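Local coordinates for protein RNA 2'-o-ribose methyltransferase (Thermus thermophilus, PDB 1IPA) that probably methylates the ribose 2'-hydroxyl of RNA, as a TrmH-family enzyme whose catalytic domain is built round a deep trefoil knot, at residues A224-E227 with T231-R234; V233-Q238 with S247-L252; K21-Q26 with G150-S155; N8-E13 with L47-V52; A82-L87 with G95-A100. All coordinates share one frame; numbering follows the deposited sequence.

Interactions 1 and 2 follow one another in the knotted methyltransferase part of the chain and share Val-233 and Arg-234; both are surface contacts, one a glutamine laid over a leucine at the sheet edge, the other an isoleucine on a helix. Interactions 4 and 5 lie on the far side of the chain's centre and meet the same mixed sheet through its neighbouring strands 47-53 and 96-101, their centres about 8 Å apart. Interaction 5 is buried and wholly apolar, whereas interaction 4 is polar and partly buried. Interaction 3, also partly buried, ties the two parts together by a salt bridge and a water, between segments 124 residues apart.

Interaction 1 of 5, residues A224-E227 with T231-R234; sequences AWLE and TQVR
The short turn that takes helix 223-228 into strand 231-233 is spanned by Leu-226 and Gln-232, the two residues that touch here; both are partly exposed, and together they bury a total of 113 Å². Gln-232 points its CB toward the helix, and its CG sits beside the backbone N (chi1 -84°), after which the chain runs out extended, carrying the amide against the leucine. Three parts of Leu-226 receive it. CB lies 3.8 Å from Gln-232 NE2. CD2 lies 3.9 Å from Gln-232 CD, meeting the amide carbon, with the CG stem almost as near. CD1 is farther along, 4.1 Å from Gln-232 OE1. The two side chains cross at about a right angle, consistent with the glutamine touching both methyls and the CB of the leucine. NE2 of Gln-232 also comes to 2.8 Å from Leu-226 O, a carbonyl near the end of the helix. In fold terms this is the last step of a beta-alpha-beta crossover: the chain leaves strand 210-214, passes through helix 223-228 and returns as strand 231-233, an outermost strand of the parallel six-stranded Rossmann-like sheet. Strand 190-193 lies between the two, and backbone hydrogen bonds from Thr-231 and Val-233 to Ala-192 fix the edge strand to it. Leu-226 also touches Thr-194 and His-196, which lie in the loop beyond that strand. On the helix, Trp-225 instead reaches inward to Val-120 and Val-122 of strand 117-122, and its NE1 is hydrogen-bonded to Glu-176 OE2.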
# COMPACT_ATOMS: atom_id res chain seq x y z
N ALA A 224 4.86 15.02 -20.07
CA ALA A 224 4.92 15.91 -18.93
C ALA A 224 5.96 15.45 -17.91
O ALA A 224 6.75 16.26 -17.42
CB ALA A 224 3.56 16.01 -18.27
N TRP A 225 5.96 14.16 -17.60
CA TRP A 225 6.91 13.61 -16.63
C TRP A 225 8.34 13.54 -17.16
O TRP A 225 9.28 13.74 -16.41
CB TRP A 225 6.48 12.22 -16.17
CG TRP A 225 5.23 12.25 -15.36
CD1 TRP A 225 3.95 12.11 -15.81
CD2 TRP A 225 5.13 12.55 -13.96
NE1 TRP A 225 3.06 12.31 -14.79
CE2 TRP A 225 3.76 12.58 -13.64
CE3 TRP A 225 6.07 12.80 -12.94
CZ2 TRP A 225 3.30 12.84 -12.35
CZ3 TRP A 225 5.62 13.06 -11.66
CH2 TRP A 225 4.23 13.08 -11.37
N LEU A 226 8.48 13.26 -18.45
CA LEU A 226 9.81 13.16 -19.05
C LEU A 226 10.52 14.50 -19.22
O LEU A 226 11.74 14.58 -19.14
CB LEU A 226 9.70 12.44 -20.40
CG LEU A 226 9.14 11.02 -20.28
CD1 LEU A 226 9.26 10.29 -21.61
CD2 LEU A 226 9.89 10.27 -19.20
N GLU A 227 9.75 15.56 -19.44
CA GLU A 227 10.31 16.89 -19.60
C GLU A 227 10.67 17.47 -18.24
O GLU A 227 11.58 18.30 -18.13
CB GLU A 227 9.31 17.79 -20.32
CG GLU A 227 8.95 17.30 -21.72
CD GLU A 227 7.87 18.12 -22.39
OE1 GLU A 227 6.74 18.18 -21.86
OE2 GLU A 227 8.15 18.71 -23.46
N THR A 231 16.70 13.37 -14.95
CA THR A 231 17.30 12.20 -15.56
C THR A 231 16.23 11.20 -15.96
O THR A 231 15.24 11.03 -15.25
CB THR A 231 18.26 11.47 -14.59
OG1 THR A 231 19.14 12.42 -13.97
CG2 THR A 231 19.09 10.44 -15.34
N GLN A 232 16.42 10.55 -17.10
CA GLN A 232 15.49 9.54 -17.57
C GLN A 232 16.26 8.24 -17.57
O GLN A 232 17.41 8.18 -18.01
CB GLN A 232 14.98 9.88 -18.96
CG GLN A 232 13.81 10.84 -18.92
CD GLN A 232 13.50 11.44 -20.27
OE1 GLN A 232 13.31 10.72 -21.26
NE2 GLN A 232 13.44 12.76 -20.32
N VAL A 233 15.62 7.18 -17.10
CA VAL A 233 16.31 5.92 -16.97
C VAL A 233 15.44 4.70 -17.31
O VAL A 233 14.22 4.77 -17.30
CB VAL A 233 16.86 5.86 -15.52
CG1 VAL A 233 16.16 4.78 -14.72
CG2 VAL A 233 18.36 5.72 -15.52
N ARG A 234 16.08 3.57 -17.61
CA ARG A 234 15.32 2.38 -17.92
C ARG A 234 15.80 1.13 -17.20
O ARG A 234 16.96 1.03 -16.78
CB ARG A 234 15.31 2.11 -19.43
CG ARG A 234 16.56 1.44 -19.97
CD ARG A 234 16.38 1.03 -21.42
NE ARG A 234 17.42 0.09 -21.81
CZ ARG A 234 18.69 0.43 -21.99
NH1 ARG A 234 19.07 1.69 -21.82
NH2 ARG A 234 19.58 -0.50 -22.29

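Interaction 2 of 5, residues V233-Q238 with S247-L252; sequences VRIPMQ and SVSAAL
Ile-235 lays its two branches over one turn of helix 246-261, each branch on a different residue. The longer branch ends on Ser-249, where CD1 of the isoleucine lies 3.7 Å from OG and 3.8 Å from CB of the serine. The shorter branch goes to Leu-252, with Ile-235 CG2 at 4.0 Å from Leu-252 CD1. One torsion sets this division: chi1 of Ile-235 is -68°, placing CG1 beside the backbone N and CG2 anti to it, and with chi2 at 171° the CD1 methyl is held at full stretch. The two helix residues are three positions apart, so they stand on the same side of the helix, and Leu-252, whose CB points toward the loop, crosses the isoleucine obliquely. All three residues stay partly exposed, and the contact totals 128 Å². Another side of the helix meets helix 127-140, where Ser-247 touches Ala-132 and Val-133 and Ala-251 touches Ser-136. A loop that leaves the edge strand 231-233 and rests on the C-terminal helix it leads into is consistent with the knotted C-terminal region of SpoU-type methyltransferases.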
# COMPACT_ATOMS: atom_id res chain seq x y z
N VAL A 233 15.62 7.18 -17.10
CA VAL A 233 16.31 5.92 -16.97
C VAL A 233 15.44 4.70 -17.31
O VAL A 233 14.22 4.77 -17.30
CB VAL A 233 16.86 5.86 -15.52
CG1 VAL A 233 16.16 4.78 -14.72
CG2 VAL A 233 18.36 5.72 -15.52
N ARG A 234 16.08 3.57 -17.61
CA ARG A 234 15.32 2.38 -17.92
C ARG A 234 15.80 1.13 -17.20
O ARG A 234 16.96 1.03 -16.78
CB ARG A 234 15.31 2.11 -19.43
CG ARG A 234 16.56 1.44 -19.97
CD ARG A 234 16.38 1.03 -21.42
NE ARG A 234 17.42 0.09 -21.81
CZ ARG A 234 18.69 0.43 -21.99
NH1 ARG A 234 19.07 1.69 -21.82
NH2 ARG A 234 19.58 -0.50 -22.29
N ILE A 235 14.88 0.19 -17.06
CA ILE A 235 15.15 -1.09 -16.42
C ILE A 235 15.31 -2.06 -17.58
O ILE A 235 14.36 -2.40 -18.26
CB ILE A 235 13.98 -1.52 -15.51
CG1 ILE A 235 13.90 -0.58 -14.30
CG2 ILE A 235 14.16 -2.96 -15.05
CD1 ILE A 235 12.67 -0.75 -13.45
N PRO A 236 16.54 -2.52 -17.82
CA PRO A 236 16.81 -3.44 -18.92
C PRO A 236 16.00 -4.72 -18.85
O PRO A 236 15.82 -5.29 -17.77
CB PRO A 236 18.32 -3.68 -18.80
CG PRO A 236 18.55 -3.58 -17.31
CD PRO A 236 17.72 -2.37 -16.94
N MET A 237 15.49 -5.14 -20.00
CA MET A 237 14.71 -6.37 -20.14
C MET A 237 15.58 -7.29 -21.00
O MET A 237 15.89 -6.97 -22.14
CB MET A 237 13.38 -6.11 -20.86
CG MET A 237 12.38 -5.16 -20.15
SD MET A 237 11.78 -5.73 -18.54
CE MET A 237 12.19 -4.40 -17.58
N GLN A 238 15.95 -8.44 -20.45
CA GLN A 238 16.82 -9.39 -21.14
C GLN A 238 16.18 -10.54 -21.90
O GLN A 238 16.89 -11.30 -22.57
CB GLN A 238 17.82 -9.96 -20.14
CG GLN A 238 18.81 -8.94 -19.62
CD GLN A 238 20.04 -8.83 -20.50
OE1 GLN A 238 20.76 -9.80 -20.66
NE2 GLN A 238 20.27 -7.66 -21.06
N SER A 247 5.12 -3.13 -8.91
CA SER A 247 5.69 -3.36 -7.59
C SER A 247 7.11 -3.91 -7.71
O SER A 247 7.96 -3.63 -6.87
CB SER A 247 4.81 -4.31 -6.78
OG SER A 247 4.92 -5.64 -7.24
N VAL A 248 7.36 -4.68 -8.77
CA VAL A 248 8.69 -5.22 -9.00
C VAL A 248 9.63 -4.10 -9.46
O VAL A 248 10.77 -4.01 -8.99
CB VAL A 248 8.69 -6.36 -10.05
CG1 VAL A 248 10.11 -6.82 -10.34
CG2 VAL A 248 7.86 -7.55 -9.54
N SER A 249 9.16 -3.24 -10.36
CA SER A 249 9.98 -2.13 -10.85
C SER A 249 10.33 -1.15 -9.72
O SER A 249 11.45 -0.65 -9.63
CB SER A 249 9.27 -1.35 -11.97
OG SER A 249 9.24 -2.07 -13.18
N ALA A 250 9.35 -0.90 -8.85
CA ALA A 250 9.54 0.02 -7.74
C ALA A 250 10.58 -0.53 -6.78
O ALA A 250 11.36 0.23 -6.22
CB ALA A 250 8.22 0.25 -7.01
N ALA A 251 10.61 -1.85 -6.60
CA ALA A 251 11.60 -2.46 -5.71
C ALA A 251 13.00 -2.31 -6.30
O ALA A 251 13.94 -1.92 -5.60
CB ALA A 251 11.29 -3.92 -5.49
N LEU A 252 13.12 -2.61 -7.59
CA LEU A 252 14.40 -2.51 -8.28
C LEU A 252 15.01 -1.12 -8.14
O LEU A 252 16.12 -0.96 -7.66
CB LEU A 252 14.23 -2.87 -9.76
CG LEU A 252 13.90 -4.34 -10.01
CD1 LEU A 252 13.53 -4.57 -11.48
CD2 LEU A 252 15.11 -5.19 -9.62

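Interaction 3 of 5, residues K21-Q26 with G150-S155; sequences KHRDSQ and GVDLYS
One face of the Arg-23 guanidinium lies against Ser-155, whose CA stands 3.5 Å above the plane and toward its rim, while the edge is taken by Asp-152 OD2 and water 1. At that edge NH2 of Arg-23 gives a salt-bridging hydrogen bond of 2.9 Å to Asp-152 OD2, on the syn side of a carboxylate turned only 26° from the guanidinium. The bend at chi3 (-74°) turns the NH2 edge toward the acid, and NE is left to meet water 1 at 2.8 Å. That water donates to Asp-152 OD1 at 3.0 Å, and weakly to Asp-24 OD1, thus sitting between two acids. The contact joins the eL30-like N-terminal domain, through helix 20-26, to the loop after strand 144-148 of the methyltransferase domain. The loop is itself ordered: Asp-152 OD1 accepts from Tyr-154 N at 3.1 Å, an Asx turn, within a type I turn ending at Ser-155. Ser-155 OG caps helix 156-161 through Val-158 N. A leucine in place of Arg-23 would probably leave the Asp-152 carboxylate without its close charge partner and water 1 without the N-H of NE. NH1 of Arg-23 is hydrogen-bonded to Leu-17 O.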
# COMPACT_ATOMS: atom_id res chain seq x y z
N LYS A 21 -17.77 2.86 -0.41
CA LYS A 21 -18.74 3.83 0.08
C LYS A 21 -19.20 3.52 1.51
O LYS A 21 -19.37 4.43 2.31
CB LYS A 21 -19.96 3.88 -0.86
CG LYS A 21 -20.00 5.07 -1.80
CD LYS A 21 -18.81 5.11 -2.75
CE LYS A 21 -18.93 6.23 -3.79
NZ LYS A 21 -20.08 6.03 -4.72
N HIS A 22 -19.40 2.25 1.81
CA HIS A 22 -19.84 1.82 3.13
C HIS A 22 -18.79 2.02 4.20
O HIS A 22 -19.11 2.33 5.34
CB HIS A 22 -20.28 0.36 3.07
CG HIS A 22 -21.43 0.12 2.15
ND1 HIS A 22 -21.59 -1.05 1.44
CD2 HIS A 22 -22.47 0.91 1.80
CE1 HIS A 22 -22.67 -0.97 0.69
NE2 HIS A 22 -23.23 0.21 0.90
N ARG A 23 -17.52 1.86 3.84
CA ARG A 23 -16.45 2.06 4.80
C ARG A 23 -16.34 3.54 5.12
O ARG A 23 -16.17 3.92 6.27
CB ARG A 23 -15.11 1.59 4.22
CG ARG A 23 -15.04 0.12 3.89
CD ARG A 23 -13.62 -0.29 3.60
NE ARG A 23 -13.14 0.18 2.30
CZ ARG A 23 -13.32 -0.49 1.16
NH1 ARG A 23 -13.97 -1.65 1.16
NH2 ARG A 23 -12.82 -0.02 0.02
N ASP A 24 -16.44 4.36 4.09
CA ASP A 24 -16.32 5.80 4.26
C ASP A 24 -17.44 6.44 5.07
O ASP A 24 -17.19 7.27 5.93
CB ASP A 24 -16.22 6.50 2.90
CG ASP A 24 -15.02 6.04 2.10
OD1 ASP A 24 -14.00 5.64 2.71
OD2 ASP A 24 -15.08 6.10 0.85
N SER A 25 -18.68 6.04 4.80
CA SER A 25 -19.79 6.64 5.51
C SER A 25 -19.83 6.20 6.96
O SER A 25 -20.16 6.99 7.84
CB SER A 25 -21.11 6.31 4.82
OG SER A 25 -21.53 4.99 5.11
N GLN A 26 -19.47 4.95 7.23
CA GLN A 26 -19.48 4.44 8.61
C GLN A 26 -18.15 4.58 9.32
O GLN A 26 -18.05 4.29 10.51
CB GLN A 26 -19.89 2.98 8.63
CG GLN A 26 -21.30 2.73 8.16
CD GLN A 26 -21.58 1.25 8.00
OE1 GLN A 26 -20.92 0.57 7.21
NE2 GLN A 26 -22.55 0.75 8.76
N GLY A 150 -5.66 9.30 -7.22
CA GLY A 150 -6.56 8.64 -6.29
C GLY A 150 -6.02 7.42 -5.55
O GLY A 150 -5.33 6.57 -6.12
N VAL A 151 -6.38 7.34 -4.27
CA VAL A 151 -5.94 6.25 -3.42
C VAL A 151 -7.03 5.88 -2.39
O VAL A 151 -7.84 6.72 -2.01
CB VAL A 151 -4.64 6.68 -2.68
CG1 VAL A 151 -4.99 7.31 -1.34
CG2 VAL A 151 -3.71 5.51 -2.53
N ASP A 152 -7.06 4.62 -1.96
CA ASP A 152 -8.01 4.16 -0.95
C ASP A 152 -7.19 3.38 0.06
O ASP A 152 -6.90 2.21 -0.14
CB ASP A 152 -9.08 3.23 -1.55
CG ASP A 152 -10.08 2.74 -0.50
OD1 ASP A 152 -9.91 3.07 0.69
OD2 ASP A 152 -11.04 2.03 -0.86
N LEU A 153 -6.81 4.04 1.14
CA LEU A 153 -5.98 3.42 2.17
C LEU A 153 -6.64 2.37 3.06
O LEU A 153 -5.95 1.69 3.81
CB LEU A 153 -5.38 4.53 3.05
CG LEU A 153 -4.69 5.67 2.29
CD1 LEU A 153 -4.26 6.75 3.26
CD2 LEU A 153 -3.50 5.13 1.51
N TYR A 154 -7.95 2.20 2.97
CA TYR A 154 -8.59 1.23 3.84
C TYR A 154 -9.22 0.02 3.16
O TYR A 154 -9.87 -0.80 3.81
CB TYR A 154 -9.61 1.94 4.74
CG TYR A 154 -8.97 3.05 5.56
CD1 TYR A 154 -8.99 4.38 5.13
CD2 TYR A 154 -8.25 2.74 6.72
CE1 TYR A 154 -8.29 5.39 5.83
CE2 TYR A 154 -7.54 3.73 7.41
CZ TYR A 154 -7.57 5.04 6.97
OH TYR A 154 -6.84 5.98 7.66
N SER A 155 -9.02 -0.11 1.85
CA SER A 155 -9.60 -1.23 1.12
C SER A 155 -8.94 -2.53 1.55
O SER A 155 -7.78 -2.56 1.95
CB SER A 155 -9.43 -1.05 -0.39
OG SER A 155 -8.16 -1.48 -0.82
O HOH W 1 -12.28 2.78 2.57

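Interaction 4 of 5, residues N8-E13 with L47-V52; sequences NPRIKE and LEQALV
Arg-10 reaches from helix 9-15 to Gln-49 on strand 47-53, across one face of the mixed sheet of the eL30-like N-terminal domain. From CB the chain sets out toward the strand, with CG anti to the backbone N, and bends at chi2 (37°) before running out extended through CD. NE then arrives 3.2 Å from Gln-49 NE2, two donors as modelled, so this approach is not a hydrogen bond. At the tip the two amino groups part. NH1 turns back to its own helix in a salt bridge of 2.7 Å to Glu-13 OE2. NH2 is aimed at Gln-49 OE1, which lies at the guanidinium edge, near its plane; the hydrogen bond is modelled at 2.5 Å and nearly straight (176°), but both values are uncertain because NH2 sits too close to the amide carbon, Gln-49 CD. The amide stands almost upright to the guanidinium, the planes 82° apart, and the side chains approach from opposite directions. With an alanine at Gln-49, the NH2 group would probably lose its acceptor on the strand, and the guanidinium, still tied to Glu-13, would be freer to swing. Leu-99 of the adjacent strand touches both Arg-10 and Gln-49. A weak bond from NH2 leads on to water 2, which donates to Glu-48 OE1 at 3.1 Å, an oxygen also salt-bridged to Arg-28 NE.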
# COMPACT_ATOMS: atom_id res chain seq x y z
N ASN A 8 -26.59 -14.09 9.19
CA ASN A 8 -26.65 -13.44 10.49
C ASN A 8 -26.52 -11.93 10.27
O ASN A 8 -25.55 -11.46 9.68
CB ASN A 8 -25.51 -13.97 11.37
CG ASN A 8 -25.60 -13.47 12.80
OD1 ASN A 8 -25.41 -12.28 13.08
ND2 ASN A 8 -25.88 -14.38 13.73
N PRO A 9 -27.51 -11.15 10.75
CA PRO A 9 -27.51 -9.69 10.60
C PRO A 9 -26.20 -8.99 10.94
O PRO A 9 -25.84 -7.99 10.30
CB PRO A 9 -28.67 -9.25 11.50
CG PRO A 9 -28.75 -10.34 12.52
CD PRO A 9 -28.56 -11.58 11.69
N ARG A 10 -25.48 -9.50 11.93
CA ARG A 10 -24.21 -8.91 12.30
C ARG A 10 -23.20 -9.10 11.18
O ARG A 10 -22.39 -8.22 10.90
CB ARG A 10 -23.67 -9.54 13.59
CG ARG A 10 -22.35 -8.95 14.06
CD ARG A 10 -22.32 -7.45 13.80
NE ARG A 10 -21.22 -6.76 14.47
CZ ARG A 10 -20.89 -5.49 14.24
NH1 ARG A 10 -21.57 -4.78 13.34
NH2 ARG A 10 -19.90 -4.92 14.91
N ILE A 11 -23.26 -10.27 10.55
CA ILE A 11 -22.35 -10.59 9.46
C ILE A 11 -22.74 -9.84 8.18
O ILE A 11 -21.89 -9.53 7.35
CB ILE A 11 -22.33 -12.11 9.19
CG1 ILE A 11 -22.00 -12.86 10.47
CG2 ILE A 11 -21.32 -12.42 8.10
CD1 ILE A 11 -20.78 -12.33 11.21
N LYS A 12 -24.02 -9.56 8.02
CA LYS A 12 -24.46 -8.83 6.84
C LYS A 12 -23.98 -7.38 6.95
O LYS A 12 -23.67 -6.74 5.93
CB LYS A 12 -25.99 -8.88 6.74
CG LYS A 12 -26.52 -10.29 6.45
CD LYS A 12 -28.03 -10.39 6.56
CE LYS A 12 -28.76 -9.63 5.47
NZ LYS A 12 -30.22 -9.90 5.54
N GLU A 13 -23.91 -6.87 8.17
CA GLU A 13 -23.46 -5.50 8.39
C GLU A 13 -21.95 -5.38 8.14
O GLU A 13 -21.49 -4.41 7.55
CB GLU A 13 -23.78 -5.04 9.81
CG GLU A 13 -23.69 -3.54 10.01
CD GLU A 13 -24.11 -3.10 11.40
OE1 GLU A 13 -24.65 -1.97 11.53
OE2 GLU A 13 -23.91 -3.86 12.37
N LEU A 47 -9.58 -0.66 17.49
CA LEU A 47 -10.38 -1.81 17.08
C LEU A 47 -11.67 -1.82 17.89
O LEU A 47 -11.69 -1.34 19.02
CB LEU A 47 -9.59 -3.10 17.35
CG LEU A 47 -8.77 -3.73 16.21
CD1 LEU A 47 -8.25 -2.68 15.23
CD2 LEU A 47 -7.65 -4.54 16.83
N GLU A 48 -12.75 -2.35 17.33
CA GLU A 48 -14.01 -2.42 18.06
C GLU A 48 -14.38 -3.86 18.37
O GLU A 48 -14.95 -4.15 19.42
CB GLU A 48 -15.13 -1.73 17.30
CG GLU A 48 -14.85 -0.27 17.06
CD GLU A 48 -16.09 0.51 16.69
OE1 GLU A 48 -16.86 0.01 15.85
OE2 GLU A 48 -16.28 1.62 17.25
N GLN A 49 -14.07 -4.76 17.45
CA GLN A 49 -14.36 -6.16 17.68
C GLN A 49 -13.48 -7.08 16.86
O GLN A 49 -12.95 -6.69 15.82
CB GLN A 49 -15.84 -6.47 17.42
CG GLN A 49 -16.31 -6.30 16.00
CD GLN A 49 -17.78 -6.63 15.87
OE1 GLN A 49 -18.60 -6.14 16.64
NE2 GLN A 49 -18.12 -7.45 14.88
N ALA A 50 -13.32 -8.31 17.33
CA ALA A 50 -12.51 -9.30 16.65
C ALA A 50 -13.28 -10.58 16.44
O ALA A 50 -13.94 -11.07 17.35
CB ALA A 50 -11.25 -9.58 17.44
N LEU A 51 -13.21 -11.12 15.23
CA LEU A 51 -13.87 -12.38 14.93
C LEU A 51 -12.80 -13.45 15.00
O LEU A 51 -11.64 -13.21 14.64
CB LEU A 51 -14.50 -12.33 13.53
CG LEU A 51 -15.88 -11.67 13.46
CD1 LEU A 51 -15.82 -10.23 13.94
CD2 LEU A 51 -16.38 -11.74 12.03
N VAL A 52 -13.18 -14.64 15.46
CA VAL A 52 -12.25 -15.76 15.62
C VAL A 52 -12.80 -17.08 15.08
O VAL A 52 -13.94 -17.43 15.33
CB VAL A 52 -11.93 -15.95 17.11
CG1 VAL A 52 -10.93 -17.09 17.28
CG2 VAL A 52 -11.39 -14.66 17.69
O HOH W 2 -19.02 -2.17 16.08

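Interaction 5 of 5, residues A82-L87 with G95-A100; sequences AVLKKL and GLIALA
Both Leu-84 (chi1 -70°) and Ile-97 (chi1 -62°) carry their main branch beside the backbone N, and with chi2 near 180° in each the outer carbons reach across from helix 81-87 to strand 96-101. There the two side chains run antiparallel past one another, side by side. Leu-84 CD2 comes to 3.7 Å from Ile-97 CD1 and 3.9 Å from Ile-97 CG1, lying alongside the end of the branch instead of meeting its last methyl alone. Ile-97 CD1 goes further, to 3.7 Å from Leu-84 O, and is met on the next turn by Leu-87 CB at 3.9 Å. The second leucine methyl is used at the start of the strand, where Leu-84 CD1 stands 4.1 Å from Gly-95 CA. The helix thus lies on one face of the mixed sheet of the eL30-like domain. Strand 47-53 takes part as well: Leu-84 touches Trp-53, and Ile-97 is joined to Leu-51 by a backbone hydrogen bond. Helix 9-15 shares that face, its Leu-14 against Leu-87. All four touching residues are buried and the pairs across the contact are apolar, which implies that helix and strand are held here by close fit and exclusion of water, with no charge or directional bond to align them.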
# COMPACT_ATOMS: atom_id res chain seq x y z
N ALA A 82 -17.28 -20.35 6.83
CA ALA A 82 -18.10 -19.75 5.79
C ALA A 82 -18.29 -18.26 6.02
O ALA A 82 -18.40 -17.49 5.07
CB ALA A 82 -19.44 -20.46 5.72
N VAL A 83 -18.33 -17.85 7.28
CA VAL A 83 -18.50 -16.45 7.63
C VAL A 83 -17.21 -15.66 7.42
O VAL A 83 -17.24 -14.57 6.86
CB VAL A 83 -18.96 -16.29 9.09
CG1 VAL A 83 -18.81 -14.85 9.54
CG2 VAL A 83 -20.41 -16.73 9.22
N LEU A 84 -16.08 -16.21 7.86
CA LEU A 84 -14.80 -15.53 7.66
C LEU A 84 -14.53 -15.37 6.17
O LEU A 84 -14.01 -14.35 5.72
CB LEU A 84 -13.66 -16.32 8.30
CG LEU A 84 -13.63 -16.37 9.82
CD1 LEU A 84 -12.57 -17.35 10.28
CD2 LEU A 84 -13.37 -14.97 10.38
N LYS A 85 -14.90 -16.39 5.41
CA LYS A 85 -14.72 -16.40 3.96
C LYS A 85 -15.56 -15.32 3.33
O LYS A 85 -15.17 -14.72 2.33
CB LYS A 85 -15.10 -17.78 3.41
CG LYS A 85 -15.15 -17.89 1.90
CD LYS A 85 -14.94 -19.35 1.45
CE LYS A 85 -15.97 -20.34 2.03
NZ LYS A 85 -17.34 -20.19 1.46
N LYS A 86 -16.71 -15.05 3.94
CA LYS A 86 -17.61 -14.02 3.44
C LYS A 86 -16.99 -12.64 3.62
O LYS A 86 -17.20 -11.75 2.80
CB LYS A 86 -18.95 -14.08 4.20
CG LYS A 86 -20.04 -13.18 3.63
CD LYS A 86 -20.46 -13.63 2.24
CE LYS A 86 -21.79 -12.99 1.83
NZ LYS A 86 -22.35 -13.54 0.56
N LEU A 87 -16.23 -12.47 4.70
CA LEU A 87 -15.57 -11.21 5.00
C LEU A 87 -14.14 -11.17 4.44
O LEU A 87 -13.48 -10.14 4.48
CB LEU A 87 -15.50 -10.98 6.52
CG LEU A 87 -16.73 -10.64 7.38
CD1 LEU A 87 -17.81 -9.95 6.53
CD2 LEU A 87 -17.26 -11.88 8.01
N GLY A 95 -7.82 -16.65 10.43
CA GLY A 95 -8.70 -17.12 11.48
C GLY A 95 -9.06 -15.97 12.39
O GLY A 95 -9.88 -16.10 13.30
N LEU A 96 -8.46 -14.81 12.12
CA LEU A 96 -8.69 -13.62 12.91
C LEU A 96 -8.89 -12.40 12.02
O LEU A 96 -8.00 -12.02 11.27
CB LEU A 96 -7.50 -13.38 13.84
CG LEU A 96 -7.65 -12.28 14.89
CD1 LEU A 96 -8.73 -12.68 15.89
CD2 LEU A 96 -6.32 -12.07 15.60
N ILE A 97 -10.09 -11.82 12.10
CA ILE A 97 -10.45 -10.63 11.33
C ILE A 97 -10.99 -9.62 12.32
O ILE A 97 -11.82 -9.96 13.16
CB ILE A 97 -11.57 -10.91 10.32
CG1 ILE A 97 -11.13 -11.95 9.29
CG2 ILE A 97 -11.96 -9.61 9.64
CD1 ILE A 97 -12.20 -12.24 8.23
N ALA A 98 -10.55 -8.37 12.21
CA ALA A 98 -11.03 -7.36 13.13
C ALA A 98 -11.81 -6.24 12.47
O ALA A 98 -11.73 -6.03 11.26
CB ALA A 98 -9.86 -6.78 13.90
N LEU A 99 -12.60 -5.55 13.28
CA LEU A 99 -13.38 -4.42 12.80
C LEU A 99 -12.61 -3.23 13.35
O LEU A 99 -12.37 -3.14 14.56
CB LEU A 99 -14.79 -4.43 13.40
CG LEU A 99 -15.69 -3.24 13.04
CD1 LEU A 99 -15.88 -3.19 11.52
CD2 LEU A 99 -17.04 -3.36 13.75
N ALA A 100 -12.22 -2.31 12.48
CA ALA A 100 -11.46 -1.16 12.92
C ALA A 100 -12.17 0.16 12.65
O ALA A 100 -13.02 0.25 11.78
CB ALA A 100 -10.10 -1.16 12.23